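Side-chain contacts in histone-lysine N-methyltransferase SETMAR (Homo sapiens, PDB 3F2K), which joins a histone H3 lysine methyltransferase to a DNA-binding mariner transposase domain, the part described here, and acts in DNA double-strand break repair: residues A[98-101]-A[102-106]; A[128-132]-A[133-137]. All blocks are in the same frame, centred on the assembly; numbering follows the deposited sequence. Where two conformers were deposited one is given.

Contact 1: A[98-101]-A[102-106]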
ATOM      1  N   SER A  98       4.180  -9.750 -13.022  1.00 16.02           N
ATOM      2  CA  SER A  98       4.743  -8.408 -13.148  0.50 16.10           C
ATOM      3  C   SER A  98       4.108  -7.708 -14.363  1.00 17.10           C
ATOM      4  O   SER A  98       3.987  -6.474 -14.369  1.00 15.86           O
ATOM      5  CB  SER A  98       6.271  -8.429 -13.239  0.50 14.71           C
ATOM      6  OG  SER A  98       6.822  -7.109 -13.088  0.50 12.67           O
ATOM      7  N   GLU A  99       3.680  -8.504 -15.366  1.00 17.29           N
ATOM      8  CA  GLU A  99       3.024  -7.957 -16.553  1.00 17.14           C
ATOM      9  C   GLU A  99       1.695  -7.311 -16.137  1.00 17.00           C
ATOM     10  O   GLU A  99       1.369  -6.190 -16.540  1.00 16.12           O
ATOM     11  CB  GLU A  99       2.815  -9.025 -17.677  1.00 16.10           C
ATOM     12  CG  GLU A  99       4.138  -9.374 -18.366  1.00 16.79           C
ATOM     13  CD  GLU A  99       4.907 -10.519 -17.658  1.00 16.99           C
ATOM     14  OE1 GLU A  99       4.458 -11.064 -16.606  1.00 18.90           O
ATOM     15  OE2 GLU A  99       5.928 -10.947 -18.192  1.00 14.53           O
ATOM     16  N   LYS A 100       0.943  -8.022 -15.332  1.00 16.03           N
ATOM     17  CA  LYS A 100      -0.367  -7.544 -14.858  1.00 17.53           C
ATOM     18  C   LYS A 100      -0.136  -6.304 -13.968  1.00 16.79           C
ATOM     19  O   LYS A 100      -0.904  -5.360 -14.022  1.00 16.11           O
ATOM     20  CB  LYS A 100      -1.021  -8.676 -14.031  1.00 18.38           C
ATOM     21  CG  LYS A 100      -2.293  -8.286 -13.262  1.00 21.80           C
ATOM     22  CD  LYS A 100      -3.167  -7.532 -14.217  1.00 24.89           C
ATOM     23  CE  LYS A 100      -4.591  -7.957 -14.101  1.00 30.77           C
ATOM     24  NZ  LYS A 100      -5.285  -6.999 -13.182  1.00 34.54           N
ATOM     25  N   TYR A 101       0.827  -6.406 -13.064  1.00 17.48           N
ATOM     26  CA  TYR A 101       1.074  -5.281 -12.101  1.00 16.23           C
ATOM     27  C   TYR A 101       1.510  -4.040 -12.866  1.00 16.30           C
ATOM     28  O   TYR A 101       1.063  -2.920 -12.488  1.00 16.51           O
ATOM     29  CB  TYR A 101       2.098  -5.687 -11.091  1.00 15.48           C
ATOM     30  CG  TYR A 101       2.264  -4.792  -9.915  1.00 16.82           C
ATOM     31  CD1 TYR A 101       1.280  -4.756  -8.906  1.00 14.95           C
ATOM     32  CD2 TYR A 101       3.422  -4.030  -9.774  1.00 15.37           C
ATOM     33  CE1 TYR A 101       1.453  -4.005  -7.772  1.00 16.84           C
ATOM     34  CE2 TYR A 101       3.614  -3.210  -8.612  1.00 17.47           C
ATOM     35  CZ  TYR A 101       2.613  -3.230  -7.625  1.00 16.88           C
ATOM     36  OH  TYR A 101       2.767  -2.446  -6.469  1.00 20.29           O
ATOM     37  N   ALA A 102       2.315  -4.202 -13.930  1.00 13.84           N
ATOM     38  CA  ALA A 102       2.662  -3.048 -14.799  1.00 16.51           C
ATOM     39  C   ALA A 102       1.436  -2.328 -15.428  1.00 17.89           C
ATOM     40  O   ALA A 102       1.377  -1.077 -15.423  1.00 16.59           O
ATOM     41  CB  ALA A 102       3.746  -3.431 -15.877  1.00 16.76           C
ATOM     42  N   GLN A 103       0.466  -3.115 -15.916  1.00 17.94           N
ATOM     43  CA  GLN A 103      -0.773  -2.591 -16.494  1.00 20.07           C
ATOM     44  C   GLN A 103      -1.595  -1.900 -15.412  1.00 18.35           C
ATOM     45  O   GLN A 103      -2.183  -0.844 -15.644  1.00 17.23           O
ATOM     46  CB  GLN A 103      -1.568  -3.707 -17.170  1.00 19.86           C
ATOM     47  CG  GLN A 103      -0.871  -4.174 -18.438  1.00 28.98           C
ATOM     48  CD  GLN A 103      -0.576  -2.988 -19.403  1.00 37.16           C
ATOM     49  OE1 GLN A 103       0.583  -2.754 -19.812  1.00 41.20           O
ATOM     50  NE2 GLN A 103      -1.620  -2.195 -19.699  1.00 42.65           N
ATOM     51  N   GLU A 104      -1.560  -2.445 -14.194  1.00 16.76           N
ATOM     52  CA  GLU A 104      -2.267  -1.822 -13.081  1.00 16.29           C
ATOM     53  C   GLU A 104      -1.670  -0.472 -12.701  1.00 16.44           C
ATOM     54  O   GLU A 104      -2.413   0.480 -12.386  1.00 17.38           O
ATOM     55  CB  GLU A 104      -2.248  -2.776 -11.883  1.00 18.17           C
ATOM     56  CG  GLU A 104      -3.291  -3.951 -12.075  1.00 23.63           C
ATOM     57  CD  GLU A 104      -4.778  -3.517 -12.224  1.00 30.27           C
ATOM     58  OE1 GLU A 104      -5.266  -2.590 -11.543  1.00 31.31           O
ATOM     59  OE2 GLU A 104      -5.507  -4.163 -13.026  1.00 35.32           O
ATOM     60  N   ILE A 105      -0.349  -0.391 -12.690  1.00 15.15           N
ATOM     61  CA  ILE A 105       0.375   0.884 -12.391  1.00 14.72           C
ATOM     62  C   ILE A 105       0.017   1.930 -13.452  1.00 16.19           C
ATOM     63  O   ILE A 105      -0.283   3.069 -13.131  1.00 14.64           O
ATOM     64  CB  ILE A 105       1.875   0.632 -12.400  1.00 15.61           C
ATOM     65  CG1 ILE A 105       2.299  -0.142 -11.134  1.00 15.15           C
ATOM     66  CG2 ILE A 105       2.698   1.926 -12.499  1.00 10.95           C
ATOM     67  CD1 ILE A 105       3.790  -0.607 -11.256  1.00 18.95           C
ATOM     68  N   ASP A 106       0.012   1.524 -14.712  1.00 15.24           N
ATOM     69  CA  ASP A 106      -0.423   2.459 -15.797  1.00 17.87           C
ATOM     70  C   ASP A 106      -1.840   2.990 -15.540  1.00 18.16           C
ATOM     71  O   ASP A 106      -2.084   4.208 -15.687  1.00 19.82           O
ATOM     72  CB  ASP A 106      -0.353   1.746 -17.141  1.00 19.14           C
ATOM     73  CG  ASP A 106      -0.148   2.671 -18.268  1.00 23.97           C
ATOM     74  OD1 ASP A 106      -1.127   3.386 -18.623  1.00 32.74           O
ATOM     75  OD2 ASP A 106       0.934   2.614 -18.855  1.00 27.54           O
TER
HETATM   76  O   HOH W   1       2.579  -5.067 -18.838  1.00 21.01           O
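Ala102 N bonds to Ser98 O at 2.9 Å and Ile105 N to Tyr101 O at 2.9 Å, the i to i+4 ladder of the first turns of alpha-helix 98-115, with Gln103 and Glu104 bonded likewise to Glu99 and Lys100. In the transposase domain this helix packs through Tyr101 against strand 34-43, which carries the magnesium ligand Asp38. Side chains four apart meet along two flanks. On the more open flank Lys100 and Glu104 form a salt bridge, NZ to OE2 2.8 Å, the ammonium approaching from above the carboxylate plane. Lys100 starts with CG turned away from its own N (chi1 170°), then bends at each later torsion until NZ lies over the acid. Glu104 OE1 is hydrogen-bonded to His86 and Ser88 of strand 83-89, tying the helix to it. A glutamine in its place would probably leave the Lys100 ammonium without its close counter-charge. On the buried flank Ile105 lays CG1 over one face of the Tyr101 ring, which also meets Trp78. Water 1 donates to both Glu99 O and Gln103 OE1, spanning one turn. The methyl end of Ile105 rests against the tyrosine, CD1 3.7 Å from Tyr101 CE2.

Contact 2: A[128-132]-A[133-137]; sequences LHDNA and RPHVA. With MG (magnesium ion), chain D.
With CG anti to the carbonyl carbon (chi1 -71°), His135 swings its ring back over the preceding loop to meet His129, Asp130 and Ala132. Its CB sits over the face of the His129 ring, 3.8 Å from the centroid, a CH-pi contact. CG is 3.5 Å from His129 CD2; the two imidazoles are nearly parallel, with planes at 3°, but offset so that little of one lies over the other. ND1 donates to Asp130 O at 2.9 Å, reaching it from above the carbonyl plane, while CE1 lies 3.3 Å from Asp130 OD1. The far nitrogen, NE2, is hydrogen-bonded to Glu39, so both ring nitrogens are engaged, fixing the rotation of the ring. Ala132 CB stands almost exactly over the centre of one ring face, and Ala132 O takes the backbone N of His135. Asp130 OD1 closes an Asx turn by accepting from Ala132 N at 3.2 Å and also accepts from water 2, itself a ligand of the magnesium ion. Asp130 OD2, 2.0 Å from the ion, Asp38 OD1 and four waters make up its six ligands: the metal site of the RNase H-like mariner transposase domain, here with two of the family's three catalytic aspartates, the third being an asparagine.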
ATOM      1  N   LEU A 128       5.571   3.506  -2.642  1.00 12.25           N
ATOM      2  CA  LEU A 128       5.971   2.664  -1.491  1.00 14.78           C
ATOM      3  C   LEU A 128       5.166   1.382  -1.597  1.00 12.70           C
ATOM      4  O   LEU A 128       3.951   1.367  -1.458  1.00 13.22           O
ATOM      5  CB  LEU A 128       5.537   3.392  -0.212  1.00 15.56           C
ATOM      6  CG  LEU A 128       5.809   2.728   1.161  1.00 16.71           C
ATOM      7  CD1 LEU A 128       7.036   1.974   1.207  1.00 21.84           C
ATOM      8  CD2 LEU A 128       5.583   3.892   2.275  1.00 16.62           C
ATOM      9  N   HIS A 129       5.882   0.299  -1.856  1.00 13.88           N
ATOM     10  CA  HIS A 129       5.271  -0.986  -1.969  1.00 12.87           C
ATOM     11  C   HIS A 129       6.280  -2.060  -1.506  1.00 13.02           C
ATOM     12  O   HIS A 129       7.478  -1.820  -1.444  1.00 13.81           O
ATOM     13  CB  HIS A 129       4.687  -1.257  -3.406  1.00 14.18           C
ATOM     14  CG  HIS A 129       5.662  -1.403  -4.543  1.00 12.09           C
ATOM     15  ND1 HIS A 129       7.010  -1.082  -4.521  1.00 19.74           N
ATOM     16  CD2 HIS A 129       5.408  -1.786  -5.826  1.00 10.51           C
ATOM     17  CE1 HIS A 129       7.534  -1.294  -5.720  1.00 14.55           C
ATOM     18  NE2 HIS A 129       6.587  -1.736  -6.518  1.00 16.60           N
ATOM     19  N   ASP A 130       5.760  -3.232  -1.203  1.00 15.94           N
ATOM     20  CA  ASP A 130       6.602  -4.280  -0.617  1.00 17.24           C
ATOM     21  C   ASP A 130       7.323  -5.067  -1.714  1.00 18.82           C
ATOM     22  O   ASP A 130       7.197  -4.753  -2.913  1.00 19.13           O
ATOM     23  CB  ASP A 130       5.812  -5.134   0.412  1.00 18.28           C
ATOM     24  CG  ASP A 130       4.714  -5.986  -0.206  1.00 17.91           C
ATOM     25  OD1 ASP A 130       4.768  -6.324  -1.418  1.00 16.82           O
ATOM     26  OD2 ASP A 130       3.780  -6.389   0.561  1.00 18.95           O
ATOM     27  N   ASN A 131       8.135  -6.035  -1.313  1.00 16.97           N
ATOM     28  CA  ASN A 131       8.961  -6.725  -2.297  1.00 20.04           C
ATOM     29  C   ASN A 131       8.349  -7.973  -2.919  1.00 18.79           C
ATOM     30  O   ASN A 131       9.096  -8.871  -3.355  1.00 19.51           O
ATOM     31  CB  ASN A 131      10.295  -7.034  -1.644  1.00 21.06           C
ATOM     32  CG  ASN A 131      10.210  -8.209  -0.668  1.00 26.79           C
ATOM     33  OD1 ASN A 131       9.122  -8.781  -0.409  1.00 32.32           O
ATOM     34  ND2 ASN A 131      11.362  -8.621  -0.174  1.00 29.66           N
ATOM     35  N   ALA A 132       7.025  -8.070  -2.945  1.00 17.13           N
ATOM     36  CA  ALA A 132       6.331  -9.150  -3.667  1.00 18.64           C
ATOM     37  C   ALA A 132       6.970  -9.289  -5.065  1.00 19.09           C
ATOM     38  O   ALA A 132       7.380  -8.281  -5.660  1.00 17.89           O
ATOM     39  CB  ALA A 132       4.836  -8.915  -3.774  1.00 17.80           C
ATOM     40  N   ARG A 133       7.088 -10.505  -5.594  1.00 19.69           N
ATOM     41  CA  ARG A 133       7.886 -10.666  -6.828  1.00 21.29           C
ATOM     42  C   ARG A 133       7.451  -9.761  -8.016  1.00 18.56           C
ATOM     43  O   ARG A 133       8.320  -9.149  -8.646  1.00 17.72           O
ATOM     44  CB  ARG A 133       7.939 -12.126  -7.263  1.00 23.66           C
ATOM     45  CG  ARG A 133       8.596 -12.979  -6.155  1.00 28.11           C
ATOM     46  CD  ARG A 133       8.895 -14.356  -6.695  1.00 36.35           C
ATOM     47  NE  ARG A 133       9.733 -14.241  -7.891  1.00 40.68           N
ATOM     48  CZ  ARG A 133      10.372 -15.267  -8.450  1.00 41.85           C
ATOM     49  NH1 ARG A 133      10.266 -16.479  -7.879  1.00 42.23           N
ATOM     50  NH2 ARG A 133      11.108 -15.078  -9.563  1.00 33.88           N
ATOM     51  N   PRO A 134       6.161  -9.633  -8.256  1.00 18.64           N
ATOM     52  CA  PRO A 134       5.785  -8.771  -9.379  1.00 18.65           C
ATOM     53  C   PRO A 134       6.204  -7.301  -9.231  1.00 18.01           C
ATOM     54  O   PRO A 134       6.332  -6.571 -10.256  1.00 17.67           O
ATOM     55  CB  PRO A 134       4.274  -8.821  -9.340  1.00 18.30           C
ATOM     56  CG  PRO A 134       3.972 -10.211  -8.763  1.00 22.23           C
ATOM     57  CD  PRO A 134       4.951 -10.215  -7.610  1.00 19.83           C
ATOM     58  N   HIS A 135       6.358  -6.856  -7.972  1.00 15.04           N
ATOM     59  CA  HIS A 135       6.617  -5.444  -7.664  1.00 14.33           C
ATOM     60  C   HIS A 135       8.005  -5.066  -8.050  1.00 14.00           C
ATOM     61  O   HIS A 135       8.338  -3.866  -8.284  1.00 14.46           O
ATOM     62  CB  HIS A 135       6.465  -5.215  -6.134  1.00 13.52           C
ATOM     63  CG  HIS A 135       5.032  -5.300  -5.634  1.00 15.08           C
ATOM     64  ND1 HIS A 135       4.690  -4.966  -4.337  1.00 14.33           N
ATOM     65  CD2 HIS A 135       3.901  -5.750  -6.212  1.00 14.67           C
ATOM     66  CE1 HIS A 135       3.397  -5.154  -4.159  1.00 16.08           C
ATOM     67  NE2 HIS A 135       2.889  -5.665  -5.267  1.00 16.39           N
ATOM     68  N   VAL A 136       8.876  -6.068  -8.113  1.00 15.83           N
ATOM     69  CA  VAL A 136      10.299  -5.822  -8.222  1.00 16.47           C
ATOM     70  C   VAL A 136      10.912  -6.443  -9.527  1.00 17.80           C
ATOM     71  O   VAL A 136      12.116  -6.436  -9.678  1.00 19.11           O
ATOM     72  CB  VAL A 136      11.102  -6.231  -6.908  1.00 17.93           C
ATOM     73  CG1 VAL A 136      10.542  -5.390  -5.676  1.00 14.83           C
ATOM     74  CG2 VAL A 136      11.045  -7.723  -6.631  1.00 19.20           C
ATOM     75  N   ALA A 137      10.051  -6.934 -10.402  1.00 16.74           N
ATOM     76  CA  ALA A 137      10.482  -7.583 -11.647  1.00 17.48           C
ATOM     77  C   ALA A 137      10.196  -6.635 -12.829  1.00 17.75           C
ATOM     78  O   ALA A 137       9.591  -5.582 -12.642  1.00 16.50           O
ATOM     79  CB  ALA A 137       9.725  -8.868 -11.824  1.00 15.72           C
TER
HETATM   80 MG    MG D 227       2.066  -7.400   0.395  1.00 20.28          MG
HETATM   81  O   HOH W   2       2.388  -7.581  -1.733  1.00 18.58           O
HETATM   82  O   HOH W   3       3.157  -9.247   0.634  1.00 17.82           O
HETATM   83  O   HOH W   4       0.317  -8.422   0.174  1.00 20.19           O
HETATM   84  O   HOH W   5       1.835  -7.123   2.570  1.00 20.19           O

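Read from the N terminus, the two contacts come in series: 98-106 is complete before 128-137 begins, and they neither nest nor cross. Each is local, holding the first two turns of helix 98-115 in contact 1 and closing the turn from strand 126-128 into short helix 133-136 in contact 2. Folding brings them together nonetheless, with centres 11 Å apart. Ser98 OG probably hydrogen-bonds to Pro134 O, at 2.9 Å, linking the start of helix 98-115 to the short helix. Nearby, the rings of Tyr101 and His135 are stacked, Tyr101 CZ lying 3.2 Å from His135 CD2. Tyr101 also touches strand 34-43, so it connects the helix, that strand and the loop that carries Asp130.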